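PDB 6GZB: spore germination protein GerM from Bacillus subtilis subsp. subtilis str. 168, which is of unknown molecular function but affects both sporulation and germination of the bacterial spore. Local coordinates for residues 203-208 and 245-250; 211-216 and 288-293. All blocks are in the same frame, centred on the assembly; numbering follows the deposited sequence.

Contact 1: residues 203-208 and 245-250; sequences VYYLAE and SGLLTD
The carbonyl oxygen L206 O takes the N-H of L248, with L248 N 2.8 Å from L206 O. In return, L206 N gives its hydrogen to L248 O at 3.0 Å; both bonds are nearly straight (163° and 160° at the hydrogen). The two bonds form a single antiparallel bridge, a hydrogen-bonded pair. It fastens the loop after helix 229-239 to one edge of strand 198-208; along the other edge that strand pairs with strand 213-223 in the second GerMN domain. L206 O is approached by carbon too. L247 CA lies 3.4 Å from L206 O in a CA-H...O contact.

L247 straddles the bridge residue: CD1 meets Y205 CB and CD2 meets A207 CB. L248 sets CG 3.4 Å from L206 O and CD1 4.0 Å from L206 CD2. L206 CG is anti to its backbone N (chi1 -175°), which puts it beside the carbonyl that L248 packs on.

Y205 turns its CB to L248 O, and T249 OG1 lies at the edge of its ring. The polar ends have partners elsewhere: Y205 OH bonds K220 and T249 OG1 bonds L237 O. S245 OG accepts from L247 N, an ST turn. Beyond the bridge a water continues the link. It accepts from E208 N and donates to G246 O, 2.8 Å from each of these two atoms.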
ATOM      1  N   VAL A 203      -6.936  -3.551  -0.466  1.00 26.37           N
ATOM      2  CA  VAL A 203      -6.647  -4.933  -0.837  1.00 26.13           C
ATOM      3  C   VAL A 203      -5.483  -4.919  -1.830  1.00 31.15           C
ATOM      4  O   VAL A 203      -5.432  -4.075  -2.730  1.00 26.84           O
ATOM      5  CB  VAL A 203      -7.886  -5.564  -1.503  1.00 29.65           C
ATOM      6  CG1 VAL A 203      -7.583  -6.934  -2.074  1.00 32.26           C
ATOM      7  CG2 VAL A 203      -9.036  -5.632  -0.509  1.00 37.49           C
ATOM      8  N   TYR A 204      -4.531  -5.825  -1.641  1.00 25.99           N
ATOM      9  CA  TYR A 204      -3.351  -5.888  -2.496  1.00 28.08           C
ATOM     10  C   TYR A 204      -3.530  -6.896  -3.621  1.00 27.32           C
ATOM     11  O   TYR A 204      -3.888  -8.051  -3.391  1.00 27.65           O
ATOM     12  CB  TYR A 204      -2.108  -6.248  -1.687  1.00 26.54           C
ATOM     13  CG  TYR A 204      -1.530  -5.094  -0.908  1.00 21.30           C
ATOM     14  CD1 TYR A 204      -2.026  -4.748   0.342  1.00 26.92           C
ATOM     15  CD2 TYR A 204      -0.464  -4.379  -1.403  1.00 23.89           C
ATOM     16  CE1 TYR A 204      -1.460  -3.713   1.071  1.00 24.85           C
ATOM     17  CE2 TYR A 204       0.105  -3.346  -0.689  1.00 22.72           C
ATOM     18  CZ  TYR A 204      -0.414  -2.997   0.536  1.00 22.13           C
ATOM     19  OH  TYR A 204       0.165  -1.958   1.238  1.00 26.18           O
ATOM     20  N   TYR A 205      -3.290  -6.437  -4.844  1.00 24.81           N
ATOM     21  CA  TYR A 205      -3.285  -7.319  -5.987  1.00 27.67           C
ATOM     22  C   TYR A 205      -1.898  -7.379  -6.581  1.00 28.76           C
ATOM     23  O   TYR A 205      -1.008  -6.628  -6.190  1.00 30.90           O
ATOM     24  CB  TYR A 205      -4.293  -6.845  -7.034  1.00 31.65           C
ATOM     25  CG  TYR A 205      -5.714  -6.875  -6.546  1.00 24.78           C
ATOM     26  CD1 TYR A 205      -6.390  -8.078  -6.408  1.00 29.20           C
ATOM     27  CD2 TYR A 205      -6.378  -5.708  -6.210  1.00 29.03           C
ATOM     28  CE1 TYR A 205      -7.706  -8.108  -5.972  1.00 31.42           C
ATOM     29  CE2 TYR A 205      -7.677  -5.728  -5.738  1.00 30.31           C
ATOM     30  CZ  TYR A 205      -8.345  -6.925  -5.648  1.00 33.43           C
ATOM     31  OH  TYR A 205      -9.632  -6.936  -5.176  1.00 38.03           O
ATOM     32  N   LEU A 206      -1.727  -8.283  -7.537  1.00 37.98           N
ATOM     33  CA  LEU A 206      -0.415  -8.577  -8.095  1.00 33.00           C
ATOM     34  C   LEU A 206      -0.266  -7.906  -9.452  1.00 30.65           C
ATOM     35  O   LEU A 206      -1.235  -7.762 -10.200  1.00 34.52           O
ATOM     36  CB  LEU A 206      -0.272 -10.094  -8.209  1.00 38.50           C
ATOM     37  CG  LEU A 206       1.050 -10.694  -8.669  1.00 47.79           C
ATOM     38  CD1 LEU A 206       2.138 -10.505  -7.625  1.00 48.36           C
ATOM     39  CD2 LEU A 206       0.865 -12.168  -8.981  1.00 55.61           C
ATOM     40  N   ALA A 207       0.882  -7.285  -9.663  1.00 36.60           N
ATOM     41  CA  ALA A 207       1.244  -6.766 -10.976  1.00 33.70           C
ATOM     42  C   ALA A 207       2.637  -7.283 -11.314  1.00 34.13           C
ATOM     43  O   ALA A 207       3.318  -7.856 -10.464  1.00 33.13           O
ATOM     44  CB  ALA A 207       1.240  -5.254 -10.975  1.00 33.08           C
ATOM     45  N   GLU A 208       3.072  -7.087 -12.546  1.00 42.35           N
ATOM     46  CA  GLU A 208       4.434  -7.443 -12.885  1.00 51.06           C
ATOM     47  C   GLU A 208       4.925  -6.692 -14.092  1.00 44.73           C
ATOM     48  O   GLU A 208       4.146  -6.251 -14.934  1.00 47.45           O
ATOM     49  CB  GLU A 208       4.579  -8.950 -13.097  1.00 51.92           C
ATOM     50  CG  GLU A 208       3.775  -9.512 -14.250  1.00 61.09           C
ATOM     51  CD  GLU A 208       4.377 -10.800 -14.775  1.00 78.10           C
ATOM     52  OE1 GLU A 208       4.945 -11.563 -13.962  1.00 71.32           O
ATOM     53  OE2 GLU A 208       4.317 -11.028 -16.002  1.00111.28           O
ATOM     54  N   SER A 245      -7.232  -4.224 -15.906  1.00 33.30           N
ATOM     55  CA  SER A 245      -6.808  -3.226 -14.922  1.00 33.49           C
ATOM     56  C   SER A 245      -5.289  -3.170 -14.817  1.00 36.58           C
ATOM     57  O   SER A 245      -4.735  -2.360 -14.075  1.00 33.35           O
ATOM     58  CB  SER A 245      -7.385  -3.584 -13.548  1.00 30.71           C
ATOM     59  OG  SER A 245      -6.957  -4.880 -13.150  1.00 27.30           O
ATOM     60  N   GLY A 246      -4.632  -4.089 -15.483  1.00 34.10           N
ATOM     61  CA  GLY A 246      -3.206  -4.203 -15.392  1.00 33.51           C
ATOM     62  C   GLY A 246      -2.815  -5.001 -14.164  1.00 32.87           C
ATOM     63  O   GLY A 246      -1.679  -5.078 -13.843  1.00 36.01           O
ATOM     64  N   LEU A 247      -3.783  -5.594 -13.494  1.00 30.52           N
ATOM     65  CA  LEU A 247      -3.566  -6.367 -12.302  1.00 32.55           C
ATOM     66  C   LEU A 247      -4.058  -7.792 -12.415  1.00 34.52           C
ATOM     67  O   LEU A 247      -4.861  -8.116 -13.234  1.00 36.39           O
ATOM     68  CB  LEU A 247      -4.277  -5.734 -11.122  1.00 23.81           C
ATOM     69  CG  LEU A 247      -3.973  -4.312 -10.733  1.00 29.91           C
ATOM     70  CD1 LEU A 247      -4.923  -3.780  -9.685  1.00 28.34           C
ATOM     71  CD2 LEU A 247      -2.523  -4.132 -10.351  1.00 32.77           C
ATOM     72  N   LEU A 248      -3.547  -8.641 -11.558  1.00 42.70           N
ATOM     73  CA  LEU A 248      -3.987 -10.011 -11.515  1.00 49.39           C
ATOM     74  C   LEU A 248      -4.115 -10.497 -10.095  1.00 44.63           C
ATOM     75  O   LEU A 248      -3.724  -9.835  -9.172  1.00 56.19           O
ATOM     76  CB  LEU A 248      -3.015 -10.875 -12.262  1.00 47.26           C
ATOM     77  CG  LEU A 248      -1.650 -10.249 -12.456  1.00 68.64           C
ATOM     78  CD1 LEU A 248      -0.677 -11.374 -12.535  1.00 72.12           C
ATOM     79  CD2 LEU A 248      -1.492  -9.382 -13.689  1.00 71.53           C
ATOM     80  N   THR A 249      -4.708 -11.655  -9.930  1.00 65.67           N
ATOM     81  CA  THR A 249      -4.830 -12.299  -8.629  1.00 73.61           C
ATOM     82  C   THR A 249      -4.326 -13.714  -8.824  1.00 63.04           C
ATOM     83  O   THR A 249      -4.502 -14.276  -9.875  1.00 55.93           O
ATOM     84  CB  THR A 249      -6.282 -12.334  -8.084  1.00 63.30           C
ATOM     85  OG1 THR A 249      -6.277 -12.471  -6.668  1.00 58.31           O
ATOM     86  CG2 THR A 249      -7.020 -13.469  -8.622  1.00 53.49           C
ATOM     87  N   ASP A 250      -3.644 -14.269  -7.837  1.00 49.14           N
ATOM     88  CA  ASP A 250      -3.220 -15.629  -7.969  1.00 40.05           C
ATOM     89  C   ASP A 250      -4.194 -16.506  -7.219  1.00 37.79           C
ATOM     90  O   ASP A 250      -3.983 -17.668  -7.103  1.00 43.26           O
ATOM     91  CB  ASP A 250      -1.789 -15.846  -7.508  1.00 53.45           C
ATOM     92  CG  ASP A 250      -1.170 -17.135  -8.068  1.00 69.75           C
ATOM     93  OD1 ASP A 250      -1.400 -17.460  -9.235  1.00 64.80           O
ATOM     94  OD2 ASP A 250      -0.449 -17.834  -7.354  1.00 55.39           O
TER
HETATM   95  O   HOH W   1       0.921  -6.115 -14.045  1.00 44.23           O

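Contact 2: residues 211-216 and 288-293; sequences DSEYYV and SSEVLN
E213 meets E290 through their carboxylates. E213 OE1 lies 2.6 Å from E290 OE2. Two acid oxygens this close probably share a proton, so at least one of the pair is likely to be protonated. The carboxylate planes stand 74° apart, and E290 OE2 is also 3.0 Å from E213 OE2. E213 runs extended beyond CG. E290 instead bends at chi2, and the two side chains cross at about a right angle.

Y214 has its CB on the other side of the strand; its OH bonds D60 in the first GerMN domain. The strand thus lies between the helix of its own domain and the neighbouring domain. This is strand-to-helix packing within the second GerMN domain: the axes of strand 213-216 and helix 289-293 come within 10.2 Å, and their directions differ by 26°. S288 is the N-cap of the helix, its OG accepting from V291 N.

Y215 points its ring at the first turns of this helix. N293 ND2 donates to Y215 OH at 3.2 Å, with Y215 OH a little out of the N293 amide plane. N293 CB is 3.5 Å from Y215 CZ, and the ring and amide planes are 69° apart. Y215 OH also sits 3.3 Å from E290 CA. An alanine in place of Y215 would probably leave N293 ND2 without this acceptor and open a gap between strand and helix. L297 and S294 of the same helix also touch the Y215 side chain.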
ATOM      1  N   ASP A 211      11.117  -6.894 -14.839  1.00 61.84           N
ATOM      2  CA  ASP A 211      12.025  -7.248 -13.743  1.00 50.50           C
ATOM      3  C   ASP A 211      11.390  -8.094 -12.638  1.00 57.16           C
ATOM      4  O   ASP A 211      12.089  -8.871 -11.983  1.00 50.87           O
ATOM      5  CB  ASP A 211      12.579  -5.990 -13.072  1.00 56.99           C
ATOM      6  CG  ASP A 211      13.338  -5.091 -14.021  1.00 67.78           C
ATOM      7  OD1 ASP A 211      14.148  -5.603 -14.827  1.00 66.97           O
ATOM      8  OD2 ASP A 211      13.184  -3.857 -13.887  1.00 58.07           O
ATOM      9  N   SER A 212      10.136  -7.815 -12.295  1.00 48.84           N
ATOM     10  CA  SER A 212       9.573  -8.358 -11.063  1.00 49.13           C
ATOM     11  C   SER A 212       8.048  -8.362 -10.986  1.00 40.65           C
ATOM     12  O   SER A 212       7.354  -7.696 -11.753  1.00 37.35           O
ATOM     13  CB  SER A 212      10.142  -7.618  -9.844  1.00 67.66           C
ATOM     14  OG  SER A 212       9.682  -6.275  -9.790  1.00 74.80           O
ATOM     15  N   GLU A 213       7.549  -9.199 -10.083  1.00 35.21           N
ATOM     16  CA  GLU A 213       6.221  -9.060  -9.516  1.00 42.62           C
ATOM     17  C   GLU A 213       6.251  -8.037  -8.385  1.00 38.30           C
ATOM     18  O   GLU A 213       7.241  -7.907  -7.673  1.00 33.27           O
ATOM     19  CB  GLU A 213       5.754 -10.393  -8.934  1.00 39.56           C
ATOM     20  CG  GLU A 213       5.476 -11.494  -9.941  1.00 48.88           C
ATOM     21  CD  GLU A 213       5.041 -12.783  -9.261  1.00 46.49           C
ATOM     22  OE1 GLU A 213       5.600 -13.103  -8.195  1.00 44.31           O
ATOM     23  OE2 GLU A 213       4.099 -13.440  -9.750  1.00 69.59           O
ATOM     24  N   TYR A 214       5.151  -7.318  -8.215  1.00 29.04           N
ATOM     25  CA  TYR A 214       5.021  -6.412  -7.101  1.00 26.29           C
ATOM     26  C   TYR A 214       3.562  -6.269  -6.696  1.00 25.28           C
ATOM     27  O   TYR A 214       2.668  -6.714  -7.395  1.00 27.91           O
ATOM     28  CB  TYR A 214       5.643  -5.051  -7.430  1.00 26.66           C
ATOM     29  CG  TYR A 214       5.102  -4.385  -8.680  1.00 28.34           C
ATOM     30  CD1 TYR A 214       4.045  -3.499  -8.606  1.00 25.86           C
ATOM     31  CD2 TYR A 214       5.727  -4.548  -9.908  1.00 30.37           C
ATOM     32  CE1 TYR A 214       3.550  -2.878  -9.736  1.00 27.15           C
ATOM     33  CE2 TYR A 214       5.273  -3.891 -11.039  1.00 27.49           C
ATOM     34  CZ  TYR A 214       4.183  -3.061 -10.948  1.00 30.84           C
ATOM     35  OH  TYR A 214       3.733  -2.381 -12.052  1.00 26.32           O
ATOM     36  N   TYR A 215       3.343  -5.779  -5.490  1.00 24.75           N
ATOM     37  CA  TYR A 215       2.027  -5.809  -4.898  1.00 21.10           C
ATOM     38  C   TYR A 215       1.447  -4.411  -4.860  1.00 27.99           C
ATOM     39  O   TYR A 215       2.089  -3.481  -4.387  1.00 28.22           O
ATOM     40  CB  TYR A 215       2.098  -6.429  -3.504  1.00 25.84           C
ATOM     41  CG  TYR A 215       2.522  -7.883  -3.568  1.00 29.77           C
ATOM     42  CD1 TYR A 215       1.589  -8.880  -3.827  1.00 25.06           C
ATOM     43  CD2 TYR A 215       3.864  -8.232  -3.556  1.00 31.28           C
ATOM     44  CE1 TYR A 215       1.972 -10.196  -3.967  1.00 34.57           C
ATOM     45  CE2 TYR A 215       4.258  -9.550  -3.706  1.00 29.70           C
ATOM     46  CZ  TYR A 215       3.306 -10.520  -3.932  1.00 34.37           C
ATOM     47  OH  TYR A 215       3.681 -11.832  -4.052  1.00 36.00           O
ATOM     48  N   VAL A 216       0.255  -4.271  -5.433  1.00 23.67           N
ATOM     49  CA  VAL A 216      -0.384  -2.985  -5.620  1.00 21.73           C
ATOM     50  C   VAL A 216      -1.633  -2.882  -4.746  1.00 24.36           C
ATOM     51  O   VAL A 216      -2.534  -3.728  -4.824  1.00 25.95           O
ATOM     52  CB  VAL A 216      -0.823  -2.809  -7.081  1.00 23.64           C
ATOM     53  CG1 VAL A 216      -1.517  -1.467  -7.270  1.00 26.95           C
ATOM     54  CG2 VAL A 216       0.374  -2.947  -8.008  1.00 26.52           C
ATOM     55  N   SER A 288       0.829 -20.508  -2.723  1.00 32.12           N
ATOM     56  CA  SER A 288       1.804 -19.749  -3.490  1.00 31.28           C
ATOM     57  C   SER A 288       2.228 -18.501  -2.727  1.00 28.87           C
ATOM     58  O   SER A 288       1.496 -17.990  -1.880  1.00 28.72           O
ATOM     59  CB  SER A 288       1.225 -19.358  -4.851  1.00 34.94           C
ATOM     60  OG  SER A 288       0.472 -18.170  -4.762  1.00 37.10           O
ATOM     61  N   SER A 289       3.439 -18.047  -3.002  1.00 29.36           N
ATOM     62  CA  SER A 289       3.971 -16.837  -2.407  1.00 33.76           C
ATOM     63  C   SER A 289       3.101 -15.619  -2.699  1.00 30.63           C
ATOM     64  O   SER A 289       3.018 -14.702  -1.884  1.00 33.25           O
ATOM     65  CB  SER A 289       5.375 -16.589  -2.942  1.00 36.04           C
ATOM     66  OG  SER A 289       6.332 -17.212  -2.109  1.00 71.04           O
ATOM     67  N   GLU A 290       2.528 -15.585  -3.897  1.00 26.68           N
ATOM     68  CA  GLU A 290       1.728 -14.462  -4.334  1.00 32.88           C
ATOM     69  C   GLU A 290       0.443 -14.391  -3.521  1.00 33.38           C
ATOM     70  O   GLU A 290      -0.004 -13.315  -3.137  1.00 29.18           O
ATOM     71  CB  GLU A 290       1.386 -14.596  -5.825  1.00 32.82           C
ATOM     72  CG  GLU A 290       2.571 -14.336  -6.741  1.00 35.00           C
ATOM     73  CD  GLU A 290       3.488 -15.538  -6.898  1.00 41.81           C
ATOM     74  OE1 GLU A 290       3.167 -16.620  -6.364  1.00 38.68           O
ATOM     75  OE2 GLU A 290       4.551 -15.385  -7.528  1.00 38.79           O
ATOM     76  N   VAL A 291      -0.158 -15.551  -3.282  1.00 28.14           N
ATOM     77  CA  VAL A 291      -1.364 -15.628  -2.486  1.00 27.79           C
ATOM     78  C   VAL A 291      -1.074 -15.244  -1.033  1.00 31.48           C
ATOM     79  O   VAL A 291      -1.749 -14.382  -0.461  1.00 30.35           O
ATOM     80  CB  VAL A 291      -1.978 -17.034  -2.550  1.00 31.37           C
ATOM     81  CG1 VAL A 291      -2.955 -17.241  -1.414  1.00 30.54           C
ATOM     82  CG2 VAL A 291      -2.670 -17.252  -3.889  1.00 33.28           C
ATOM     83  N   LEU A 292      -0.015 -15.823  -0.473  1.00 29.82           N
ATOM     84  CA  LEU A 292       0.355 -15.567   0.911  1.00 28.69           C
ATOM     85  C   LEU A 292       0.752 -14.110   1.163  1.00 32.51           C
ATOM     86  O   LEU A 292       0.294 -13.504   2.126  1.00 26.62           O
ATOM     87  CB  LEU A 292       1.496 -16.491   1.327  1.00 32.92           C
ATOM     88  CG  LEU A 292       1.873 -16.479   2.805  1.00 33.74           C
ATOM     89  CD1 LEU A 292       0.676 -16.863   3.667  1.00 34.31           C
ATOM     90  CD2 LEU A 292       3.048 -17.416   3.040  1.00 38.00           C
ATOM     91  N   ASN A 293       1.605 -13.548   0.311  1.00 29.36           N
ATOM     92  CA  ASN A 293       1.968 -12.137   0.418  1.00 34.96           C
ATOM     93  C   ASN A 293       0.759 -11.192   0.332  1.00 33.37           C
ATOM     94  O   ASN A 293       0.699 -10.188   1.037  1.00 31.71           O
ATOM     95  CB  ASN A 293       2.971 -11.766  -0.671  1.00 36.04           C
ATOM     96  CG  ASN A 293       4.372 -12.201  -0.338  1.00 44.90           C
ATOM     97  OD1 ASN A 293       4.803 -12.102   0.807  1.00 46.62           O
ATOM     98  ND2 ASN A 293       5.098 -12.680  -1.343  1.00 44.74           N
TER

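Overall arrangement
Contacts 1 and 2 are centred about 8 Å apart, on the same side of the chain's centre. Their first segments belong to neighbouring strands, 198-208 and 213-223, and their four segments alternate along the sequence. The strands are joined directly: V216 N lies 2.8 Å from Y205 O, a probable hydrogen bond. The loop of contact 1 also meets the helix of contact 2. D250 OD2 is 2.8 Å from S288 OG, probably hydrogen-bonded, so the loop reaches the N-cap residue. Packing adds to this, with L206 CD2 3.6 Å from E290 CG. Together the two contacts tie a loop and a helix to one two-stranded sheet.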